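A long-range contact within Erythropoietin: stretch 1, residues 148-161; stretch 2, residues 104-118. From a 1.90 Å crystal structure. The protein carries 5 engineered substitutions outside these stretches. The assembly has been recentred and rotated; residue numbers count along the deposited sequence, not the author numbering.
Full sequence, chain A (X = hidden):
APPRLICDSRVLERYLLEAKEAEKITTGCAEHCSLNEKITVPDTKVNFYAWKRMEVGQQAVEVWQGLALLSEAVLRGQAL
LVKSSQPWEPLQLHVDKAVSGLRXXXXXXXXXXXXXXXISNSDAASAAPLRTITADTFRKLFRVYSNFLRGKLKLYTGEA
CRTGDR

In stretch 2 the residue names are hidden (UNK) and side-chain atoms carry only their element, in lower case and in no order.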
ATOM      1  N   PHE A 148       5.553 -11.580  -2.912  1.00 16.27           N
ATOM      2  CA  PHE A 148       6.540 -11.178  -3.918  1.00 14.94           C
ATOM      3  C   PHE A 148       6.672  -9.656  -4.071  1.00 12.96           C
ATOM      4  O   PHE A 148       7.784  -9.107  -4.062  1.00 14.23           O
ATOM      5  CB  PHE A 148       6.203 -11.783  -5.284  1.00 15.77           C
ATOM      6  CG  PHE A 148       7.315 -11.652  -6.290  1.00 18.80           C
ATOM      7  CD1 PHE A 148       7.469 -10.485  -7.029  1.00 18.91           C
ATOM      8  CD2 PHE A 148       8.219 -12.694  -6.489  1.00 23.93           C
ATOM      9  CE1 PHE A 148       8.502 -10.354  -7.952  1.00 20.84           C
ATOM     10  CE2 PHE A 148       9.259 -12.574  -7.409  1.00 22.54           C
ATOM     11  CZ  PHE A 148       9.401 -11.401  -8.143  1.00 23.85           C
ATOM     12  N   LEU A 149       5.540  -8.977  -4.220  1.00 15.64           N
ATOM     13  CA  LEU A 149       5.551  -7.528  -4.396  1.00 17.99           C
ATOM     14  C   LEU A 149       6.019  -6.811  -3.133  1.00 19.94           C
ATOM     15  O   LEU A 149       6.813  -5.868  -3.194  1.00 17.74           O
ATOM     16  CB  LEU A 149       4.154  -7.006  -4.773  1.00 20.63           C
ATOM     17  CG  LEU A 149       3.324  -7.650  -5.889  1.00 19.40           C
ATOM     18  CD1 LEU A 149       2.047  -6.851  -6.058  1.00 21.27           C
ATOM     19  CD2 LEU A 149       4.104  -7.706  -7.178  1.00 16.62           C
ATOM     20  N   ARG A 150       5.523  -7.262  -1.986  1.00 18.75           N
ATOM     21  CA  ARG A 150       5.878  -6.627  -0.730  1.00 19.26           C
ATOM     22  C   ARG A 150       7.249  -7.066  -0.262  1.00 19.74           C
ATOM     23  O   ARG A 150       7.829  -6.452   0.632  1.00 20.61           O
ATOM     24  CB  ARG A 150       4.817  -6.937   0.331  1.00 16.01           C
ATOM     25  CG  ARG A 150       5.076  -8.186   1.144  1.00 13.47           C
ATOM     26  CD  ARG A 150       3.880  -8.533   1.999  1.00 12.81           C
ATOM     27  NE  ARG A 150       4.065  -9.802   2.693  1.00 16.04           N
ATOM     28  CZ  ARG A 150       3.902  -9.973   4.000  1.00 20.55           C
ATOM     29  NH1 ARG A 150       3.546  -8.955   4.771  1.00 21.35           N
ATOM     30  NH2 ARG A 150       4.107 -11.166   4.540  1.00 21.76           N
ATOM     31  N   GLY A 151       7.773  -8.111  -0.899  1.00 20.02           N
ATOM     32  CA  GLY A 151       9.070  -8.640  -0.523  1.00 16.38           C
ATOM     33  C   GLY A 151      10.253  -8.200  -1.365  1.00 14.84           C
ATOM     34  O   GLY A 151      10.655  -7.040  -1.329  1.00 15.39           O
ATOM     35  N   LYS A 152      10.819  -9.129  -2.130  1.00 15.49           N
ATOM     36  CA  LYS A 152      11.976  -8.812  -2.947  1.00 16.25           C
ATOM     37  C   LYS A 152      11.717  -7.701  -3.960  1.00 13.62           C
ATOM     38  O   LYS A 152      12.632  -6.954  -4.302  1.00 17.75           O
ATOM     39  CB  LYS A 152      12.501 -10.071  -3.644  1.00 15.71           C
ATOM     40  CG  LYS A 152      11.602 -10.633  -4.713  1.00 20.58           C
ATOM     41  CD  LYS A 152      12.240 -11.852  -5.341  1.00 22.85           C
ATOM     42  CE  LYS A 152      12.018 -13.086  -4.477  1.00 20.48           C
ATOM     43  NZ  LYS A 152      13.169 -14.026  -4.534  1.00 29.99           N
ATOM     44  N   LEU A 153      10.484  -7.581  -4.443  1.00 14.39           N
ATOM     45  CA  LEU A 153      10.192  -6.505  -5.389  1.00 19.04           C
ATOM     46  C   LEU A 153      10.404  -5.175  -4.670  1.00 14.56           C
ATOM     47  O   LEU A 153      11.163  -4.316  -5.130  1.00 17.63           O
ATOM     48  CB  LEU A 153       8.754  -6.589  -5.900  1.00 19.12           C
ATOM     49  CG  LEU A 153       8.512  -5.679  -7.110  1.00 22.48           C
ATOM     50  CD1 LEU A 153       7.540  -6.344  -8.056  1.00 23.53           C
ATOM     51  CD2 LEU A 153       7.981  -4.335  -6.653  1.00 18.87           C
ATOM     52  N   LYS A 154       9.742  -5.017  -3.530  1.00 15.44           N
ATOM     53  CA  LYS A 154       9.880  -3.796  -2.750  1.00 21.14           C
ATOM     54  C   LYS A 154      11.340  -3.587  -2.387  1.00 21.94           C
ATOM     55  O   LYS A 154      11.864  -2.481  -2.532  1.00 22.75           O
ATOM     56  CB  LYS A 154       9.024  -3.863  -1.477  1.00 15.75           C
ATOM     57  CG  LYS A 154       9.108  -2.621  -0.603  1.00 22.38           C
ATOM     58  CD  LYS A 154       8.957  -1.324  -1.411  1.00 27.60           C
ATOM     59  CE  LYS A 154       8.277  -0.218  -0.593  1.00 28.02           C
ATOM     60  NZ  LYS A 154       8.674   1.159  -1.009  1.00 23.20           N
ATOM     61  N   LEU A 155      11.998  -4.652  -1.927  1.00 21.67           N
ATOM     62  CA  LEU A 155      13.406  -4.576  -1.541  1.00 21.71           C
ATOM     63  C   LEU A 155      14.287  -4.111  -2.691  1.00 20.90           C
ATOM     64  O   LEU A 155      15.114  -3.210  -2.528  1.00 24.04           O
ATOM     65  CB  LEU A 155      13.903  -5.934  -1.035  1.00 23.06           C
ATOM     66  CG  LEU A 155      13.449  -6.342   0.374  1.00 25.52           C
ATOM     67  CD1 LEU A 155      14.018  -7.717   0.706  1.00 26.69           C
ATOM     68  CD2 LEU A 155      13.893  -5.307   1.405  1.00 22.89           C
ATOM     69  N   TYR A 156      14.119  -4.729  -3.854  1.00 20.07           N
ATOM     70  CA  TYR A 156      14.904  -4.348  -5.014  1.00 17.14           C
ATOM     71  C   TYR A 156      14.634  -2.874  -5.369  1.00 23.04           C
ATOM     72  O   TYR A 156      15.566  -2.080  -5.546  1.00 21.83           O
ATOM     73  CB  TYR A 156      14.553  -5.245  -6.204  1.00 20.06           C
ATOM     74  CG  TYR A 156      15.037  -4.670  -7.510  1.00 22.63           C
ATOM     75  CD1 TYR A 156      16.401  -4.570  -7.775  1.00 26.62           C
ATOM     76  CD2 TYR A 156      14.144  -4.150  -8.444  1.00 16.20           C
ATOM     77  CE1 TYR A 156      16.869  -3.963  -8.928  1.00 22.05           C
ATOM     78  CE2 TYR A 156      14.607  -3.538  -9.604  1.00 19.50           C
ATOM     79  CZ  TYR A 156      15.973  -3.447  -9.833  1.00 18.54           C
ATOM     80  OH  TYR A 156      16.463  -2.827 -10.956  1.00 28.09           O
ATOM     81  N   THR A 157      13.355  -2.512  -5.464  1.00 21.59           N
ATOM     82  CA  THR A 157      12.969  -1.146  -5.808  1.00 23.53           C
ATOM     83  C   THR A 157      13.531  -0.101  -4.839  1.00 23.96           C
ATOM     84  O   THR A 157      13.939   0.979  -5.255  1.00 25.29           O
ATOM     85  CB  THR A 157      11.442  -0.997  -5.847  1.00 23.87           C
ATOM     86  OG1 THR A 157      10.912  -1.726  -6.964  1.00 27.25           O
ATOM     87  CG2 THR A 157      11.065   0.456  -5.987  1.00 35.38           C
ATOM     88  N   GLY A 158      13.548  -0.426  -3.549  1.00 26.70           N
ATOM     89  CA  GLY A 158      14.067   0.498  -2.559  1.00 21.39           C
ATOM     90  C   GLY A 158      15.526   0.841  -2.784  1.00 23.10           C
ATOM     91  O   GLY A 158      15.911   2.008  -2.757  1.00 25.75           O
ATOM     92  N   GLU A 159      16.349  -0.174  -3.015  1.00 23.89           N
ATOM     93  CA  GLU A 159      17.768   0.057  -3.232  1.00 22.86           C
ATOM     94  C   GLU A 159      18.078   0.730  -4.562  1.00 26.09           C
ATOM     95  O   GLU A 159      18.901   1.644  -4.626  1.00 30.72           O
ATOM     96  CB  GLU A 159      18.533  -1.262  -3.153  1.00 22.44           C
ATOM     97  CG  GLU A 159      19.994  -1.151  -3.562  1.00 31.16           C
ATOM     98  CD  GLU A 159      20.946  -1.679  -2.500  1.00 36.90           C
ATOM     99  OE1 GLU A 159      20.631  -2.714  -1.870  1.00 39.26           O
ATOM    100  OE2 GLU A 159      22.013  -1.058  -2.301  1.00 39.68           O
ATOM    101  N   ALA A 160      17.415   0.276  -5.622  1.00 25.56           N
ATOM    102  CA  ALA A 160      17.654   0.795  -6.963  1.00 23.45           C
ATOM    103  C   ALA A 160      17.308   2.271  -7.125  1.00 23.43           C
ATOM    104  O   ALA A 160      17.922   2.979  -7.916  1.00 23.17           O
ATOM    105  CB  ALA A 160      16.887  -0.051  -7.985  1.00 18.17           C
ATOM    106  N   CYS A 161      16.338   2.738  -6.357  1.00 27.74           N
ATOM    107  CA  CYS A 161      15.907   4.122  -6.451  1.00 27.30           C
ATOM    108  C   CYS A 161      16.938   5.103  -5.923  1.00 33.39           C
ATOM    109  O   CYS A 161      16.965   6.263  -6.335  1.00 39.17           O
ATOM    110  CB  CYS A 161      14.570   4.288  -5.733  1.00 21.05           C
ATOM    111  SG  CYS A 161      13.184   3.682  -6.753  1.00 30.02           S
ATOM    112  N   UNK A 104       1.355  -3.061 -15.015  1.00 18.52           N
ATOM    113  CA  UNK A 104       1.903  -1.748 -14.706  1.00 17.44           C
ATOM    114  C   UNK A 104       3.278  -1.879 -14.055  1.00 19.56           C
ATOM    115  O   UNK A 104       4.225  -1.176 -14.422  1.00 18.14           O
ATOM    116  c   UNK A 104       0.949  -0.995 -13.785  1.00 16.31           C
ATOM    117  o   UNK A 104      -0.302  -0.796 -14.423  1.00 16.95           O
ATOM    118  N   UNK A 105       3.389  -2.794 -13.099  1.00 19.37           N
ATOM    119  CA  UNK A 105       4.649  -3.011 -12.402  1.00 16.69           C
ATOM    120  C   UNK A 105       5.748  -3.423 -13.371  1.00 18.19           C
ATOM    121  O   UNK A 105       6.889  -2.975 -13.244  1.00 22.06           O
ATOM    122  c   UNK A 105       3.134  -4.807  -9.319  1.00 17.36           C
ATOM    123  c   UNK A 105       4.467  -4.073 -11.310  1.00 15.57           C
ATOM    124  c   UNK A 105       4.233  -2.545  -9.353  1.00 17.52           C
ATOM    125  c   UNK A 105       3.532  -3.619 -10.183  1.00 14.09           C
ATOM    126  N   UNK A 106       5.410  -4.273 -14.339  1.00 17.26           N
ATOM    127  CA  UNK A 106       6.384  -4.716 -15.340  1.00 16.65           C
ATOM    128  C   UNK A 106       6.957  -3.532 -16.121  1.00 19.76           C
ATOM    129  O   UNK A 106       8.165  -3.458 -16.370  1.00 17.73           O
ATOM    130  c   UNK A 106       6.792  -6.074 -17.404  1.00 15.77           C
ATOM    131  c   UNK A 106       5.756  -5.671 -16.369  1.00 14.29           C
ATOM    132  o   UNK A 106       5.251  -6.836 -15.706  1.00 19.97           O
ATOM    133  N   UNK A 107       6.080  -2.613 -16.520  1.00 15.61           N
ATOM    134  CA  UNK A 107       6.502  -1.443 -17.272  1.00 17.79           C
ATOM    135  C   UNK A 107       7.322  -0.561 -16.343  1.00 17.53           C
ATOM    136  O   UNK A 107       8.370  -0.048 -16.722  1.00 19.25           O
ATOM    137  c   UNK A 107       5.280  -0.644 -17.799  1.00 27.48           C
ATOM    138  c   UNK A 107       5.735   0.632 -18.493  1.00 33.77           C
ATOM    139  o   UNK A 107       4.544  -1.445 -18.736  1.00 33.01           O
ATOM    140  N   UNK A 108       6.839  -0.412 -15.114  1.00 22.73           N
ATOM    141  CA  UNK A 108       7.504   0.400 -14.096  1.00 22.28           C
ATOM    142  C   UNK A 108       8.928  -0.083 -13.778  1.00 25.31           C
ATOM    143  O   UNK A 108       9.858   0.728 -13.660  1.00 21.76           O
ATOM    144  c   UNK A 108       5.739   2.643 -13.565  1.00 22.15           C
ATOM    145  c   UNK A 108       4.710   1.407 -11.637  1.00 25.44           C
ATOM    146  c   UNK A 108       6.654   0.407 -12.820  1.00 22.58           C
ATOM    147  c   UNK A 108       6.000   1.725 -12.373  1.00 25.74           C
ATOM    148  N   UNK A 109       9.094  -1.399 -13.648  1.00 19.85           N
ATOM    149  CA  UNK A 109      10.391  -2.001 -13.337  1.00 21.52           C
ATOM    150  C   UNK A 109      11.426  -1.800 -14.430  1.00 23.75           C
ATOM    151  O   UNK A 109      12.589  -1.495 -14.159  1.00 23.92           O
ATOM    152  c   UNK A 109       9.951  -5.333 -11.485  1.00 27.03           C
ATOM    153  c   UNK A 109      10.232  -3.499 -13.104  1.00 22.72           C
ATOM    154  c   UNK A 109      10.359  -3.003 -10.671  1.00 25.66           C
ATOM    155  c   UNK A 109      10.672  -4.028 -11.752  1.00 25.34           C
ATOM    156  N   UNK A 110      10.996  -2.001 -15.671  1.00 25.19           N
ATOM    157  CA  UNK A 110      11.878  -1.860 -16.815  1.00 22.19           C
ATOM    158  C   UNK A 110      12.480  -0.473 -16.842  1.00 16.35           C
ATOM    159  O   UNK A 110      13.672  -0.312 -17.052  1.00 21.07           O
ATOM    160  c   UNK A 110      11.006  -2.006 -20.588  1.00 26.24           C
ATOM    161  c   UNK A 110       9.195  -3.639 -20.898  1.00 29.47           C
ATOM    162  n   UNK A 110       8.733  -4.873 -20.761  1.00 27.27           N
ATOM    163  n   UNK A 110       8.435  -2.702 -21.447  1.00 32.80           N
ATOM    164  n   UNK A 110      10.416  -3.335 -20.483  1.00 28.66           N
ATOM    165  c   UNK A 110      11.097  -2.109 -18.106  1.00 21.86           C
ATOM    166  c   UNK A 110      11.822  -1.671 -19.359  1.00 25.25           C
ATOM    167  N   UNK A 111      11.645   0.532 -16.637  1.00 25.07           N
ATOM    168  CA  UNK A 111      12.107   1.912 -16.644  1.00 24.57           C
ATOM    169  C   UNK A 111      13.160   2.063 -15.568  1.00 26.81           C
ATOM    170  O   UNK A 111      14.051   2.896 -15.680  1.00 29.26           O
ATOM    171  c   UNK A 111      10.949   2.852 -16.382  1.00 23.86           C
ATOM    172  N   UNK A 112      13.047   1.243 -14.530  1.00 28.32           N
ATOM    173  CA  UNK A 112      13.991   1.256 -13.422  1.00 27.83           C
ATOM    174  C   UNK A 112      15.311   0.596 -13.833  1.00 30.21           C
ATOM    175  O   UNK A 112      16.316   0.700 -13.130  1.00 36.16           O
ATOM    176  c   UNK A 112      13.568   1.047 -10.790  1.00 29.00           C
ATOM    177  c   UNK A 112      13.389   0.517 -12.221  1.00 34.24           C
ATOM    178  c   UNK A 112      13.705  -0.138  -9.869  1.00 19.91           C
ATOM    179  c   UNK A 112      14.782   1.961 -10.671  1.00 26.99           C
ATOM    180  N   UNK A 113      15.303  -0.092 -14.969  1.00 28.46           N
ATOM    181  CA  UNK A 113      16.511  -0.738 -15.452  1.00 24.24           C
ATOM    182  C   UNK A 113      16.591  -2.202 -15.099  1.00 22.77           C
ATOM    183  O   UNK A 113      17.593  -2.857 -15.394  1.00 22.55           O
ATOM    184  N   UNK A 114      15.523  -2.710 -14.483  1.00 22.62           N
ATOM    185  CA  UNK A 114      15.425  -4.105 -14.050  1.00 21.55           C
ATOM    186  C   UNK A 114      15.585  -5.128 -15.168  1.00 23.54           C
ATOM    187  O   UNK A 114      16.319  -6.111 -15.014  1.00 20.52           O
ATOM    188  c   UNK A 114      14.099  -4.331 -13.341  1.00 16.35           C
ATOM    189  N   UNK A 115      14.893  -4.911 -16.284  1.00 20.46           N
ATOM    190  CA  UNK A 115      14.982  -5.839 -17.401  1.00 20.43           C
ATOM    191  C   UNK A 115      16.364  -5.842 -18.043  1.00 19.49           C
ATOM    192  O   UNK A 115      16.882  -6.894 -18.414  1.00 20.14           O
ATOM    193  c   UNK A 115      13.963  -6.515 -19.597  1.00 19.76           C
ATOM    194  o   UNK A 115      12.866  -5.031 -21.102  1.00 24.89           O
ATOM    195  c   UNK A 115      12.987  -6.185 -20.685  1.00 23.29           C
ATOM    196  n   UNK A 115      12.279  -7.197 -21.160  1.00 23.42           N
ATOM    197  c   UNK A 115      13.934  -5.513 -18.461  1.00 22.92           C
ATOM    198  N   UNK A 116      16.957  -4.665 -18.181  1.00 22.16           N
ATOM    199  CA  UNK A 116      18.288  -4.551 -18.763  1.00 24.51           C
ATOM    200  C   UNK A 116      19.329  -5.257 -17.891  1.00 24.15           C
ATOM    201  O   UNK A 116      20.114  -6.071 -18.379  1.00 22.16           O
ATOM    202  n   UNK A 116      23.479  -2.637 -18.791  1.00 50.85           N
ATOM    203  c   UNK A 116      18.675  -3.081 -18.912  1.00 26.60           C
ATOM    204  c   UNK A 116      19.809  -2.836 -19.888  1.00 34.68           C
ATOM    205  c   UNK A 116      22.275  -3.117 -19.540  1.00 47.15           C
ATOM    206  c   UNK A 116      21.036  -2.312 -19.176  1.00 40.02           C
ATOM    207  N   UNK A 117      19.328  -4.930 -16.602  1.00 23.24           N
ATOM    208  CA  UNK A 117      20.267  -5.515 -15.648  1.00 23.04           C
ATOM    209  C   UNK A 117      20.068  -7.020 -15.527  1.00 21.31           C
ATOM    210  O   UNK A 117      21.033  -7.784 -15.504  1.00 21.89           O
ATOM    211  o   UNK A 117      20.073  -3.742 -11.704  1.00 40.51           O
ATOM    212  c   UNK A 117      21.379  -4.308 -13.655  1.00 32.44           C
ATOM    213  c   UNK A 117      20.089  -4.861 -14.273  1.00 25.84           C
ATOM    214  c   UNK A 117      21.219  -3.882 -12.192  1.00 33.90           C
ATOM    215  o   UNK A 117      22.251  -3.685 -11.524  1.00 34.01           O
ATOM    216  N   UNK A 118      18.814  -7.445 -15.445  1.00 19.35           N
ATOM    217  CA  UNK A 118      18.500  -8.859 -15.327  1.00 21.17           C
ATOM    218  C   UNK A 118      19.003  -9.686 -16.513  1.00 24.21           C
ATOM    219  O   UNK A 118      19.485 -10.801 -16.325  1.00 24.13           O
ATOM    220  c   UNK A 118      16.998  -9.043 -15.157  1.00 19.66           C
TER

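Position 104 carries one carbon and then one oxygen, out of reach of stretch 1, its oxygen hydrogen-bonded elsewhere in the structure: Ser 104. Position 105 has four carbons forked at the second, pointing toward the other helix, with one branch tip against Leu 149. This is Leu 105, and its CD1 lies 3.7 Å from Leu 149 CD2.

Positions 106 and 107 each show one carbon bearing an oxygen and a carbon, the beta-branched pattern of threonine. Thr 106 and Thr 107 lie out of reach of stretch 1, and each hydroxyl bonds to a residue just outside the stretches. Position 108 is again four carbons forked at the second, buried but out of reach of stretch 1: this is Leu 108, and it takes no part in the contact.

Position 109 repeats the forked four carbons. Its CA-to-CB bond points sideways, yet the branch tips come nearer, among Leu 153, Tyr 156 and Thr 157. It is Leu 109: CD2 is 4.3 Å from Leu 153 CD1, and CD1 is 4.0 Å from Thr 157 OG1. That hydroxyl donates a hydrogen bond to Leu 153 O in its own helix, so it can sit beside a methyl without lacking a partner.

At 110, three carbons, a nitrogen and a carbon with two more nitrogens spell Arg 110, out of reach of stretch 1. The single carbon at 111 gives Ala 111, exposed. Position 112 has four carbons forked at the second and points toward stretch 1, one tip touching both the tyrosine ring and an alanine methyl. Leu 112 places CD1 3.5 Å from Tyr 156 CE2 and 3.7 Å from Ala 160 CB; Ala 160 CA and Leu 112 CA are 7.4 Å apart, the closest pair in the register.

Position 113 has no side-chain atoms. Its phi is 97°, and a CB would be jammed against the carbonyl oxygen of the residue before, so the backbone itself calls for Gly 113. It closes a Schellman motif and is also the N-cap of the next helix. Position 114 is a lone carbon close to the tyrosine: Ala 114, its CB 3.7 Å from Tyr 156 OH.

Position 115 has three carbons, the third carrying an oxygen and a nitrogen: Gln 115, which points away and accepts a weak hydrogen bond from Arg 110. Position 116 has four carbons in a row ending in nitrogen: Lys 116, exposed. At 117 the third carbon carries two oxygens, one near the tyrosine's edge: Glu 117, with OE1 3.8 Å from Tyr 156 OH. One carbon at 118, out of reach, is Ala 118.

The contact works by apolar packing, with no hydrogen bond across it. Leu 105, Leu 109 and Leu 112 supply most of stretch 2's side, with Ala 114 and Glu 117 adding a little. The helices run at 31°, their axes no closer than 11.8 Å, a gap filled mainly by the leucines and Tyr 156, with Ala 160 meeting Leu 112 where the backbones come closest. Tyr 156 reaches past the first helix to the glycine turn and the start of the second, touching both segments.

Stretch 2 (104-118) SLTTLLRALGAQKEA
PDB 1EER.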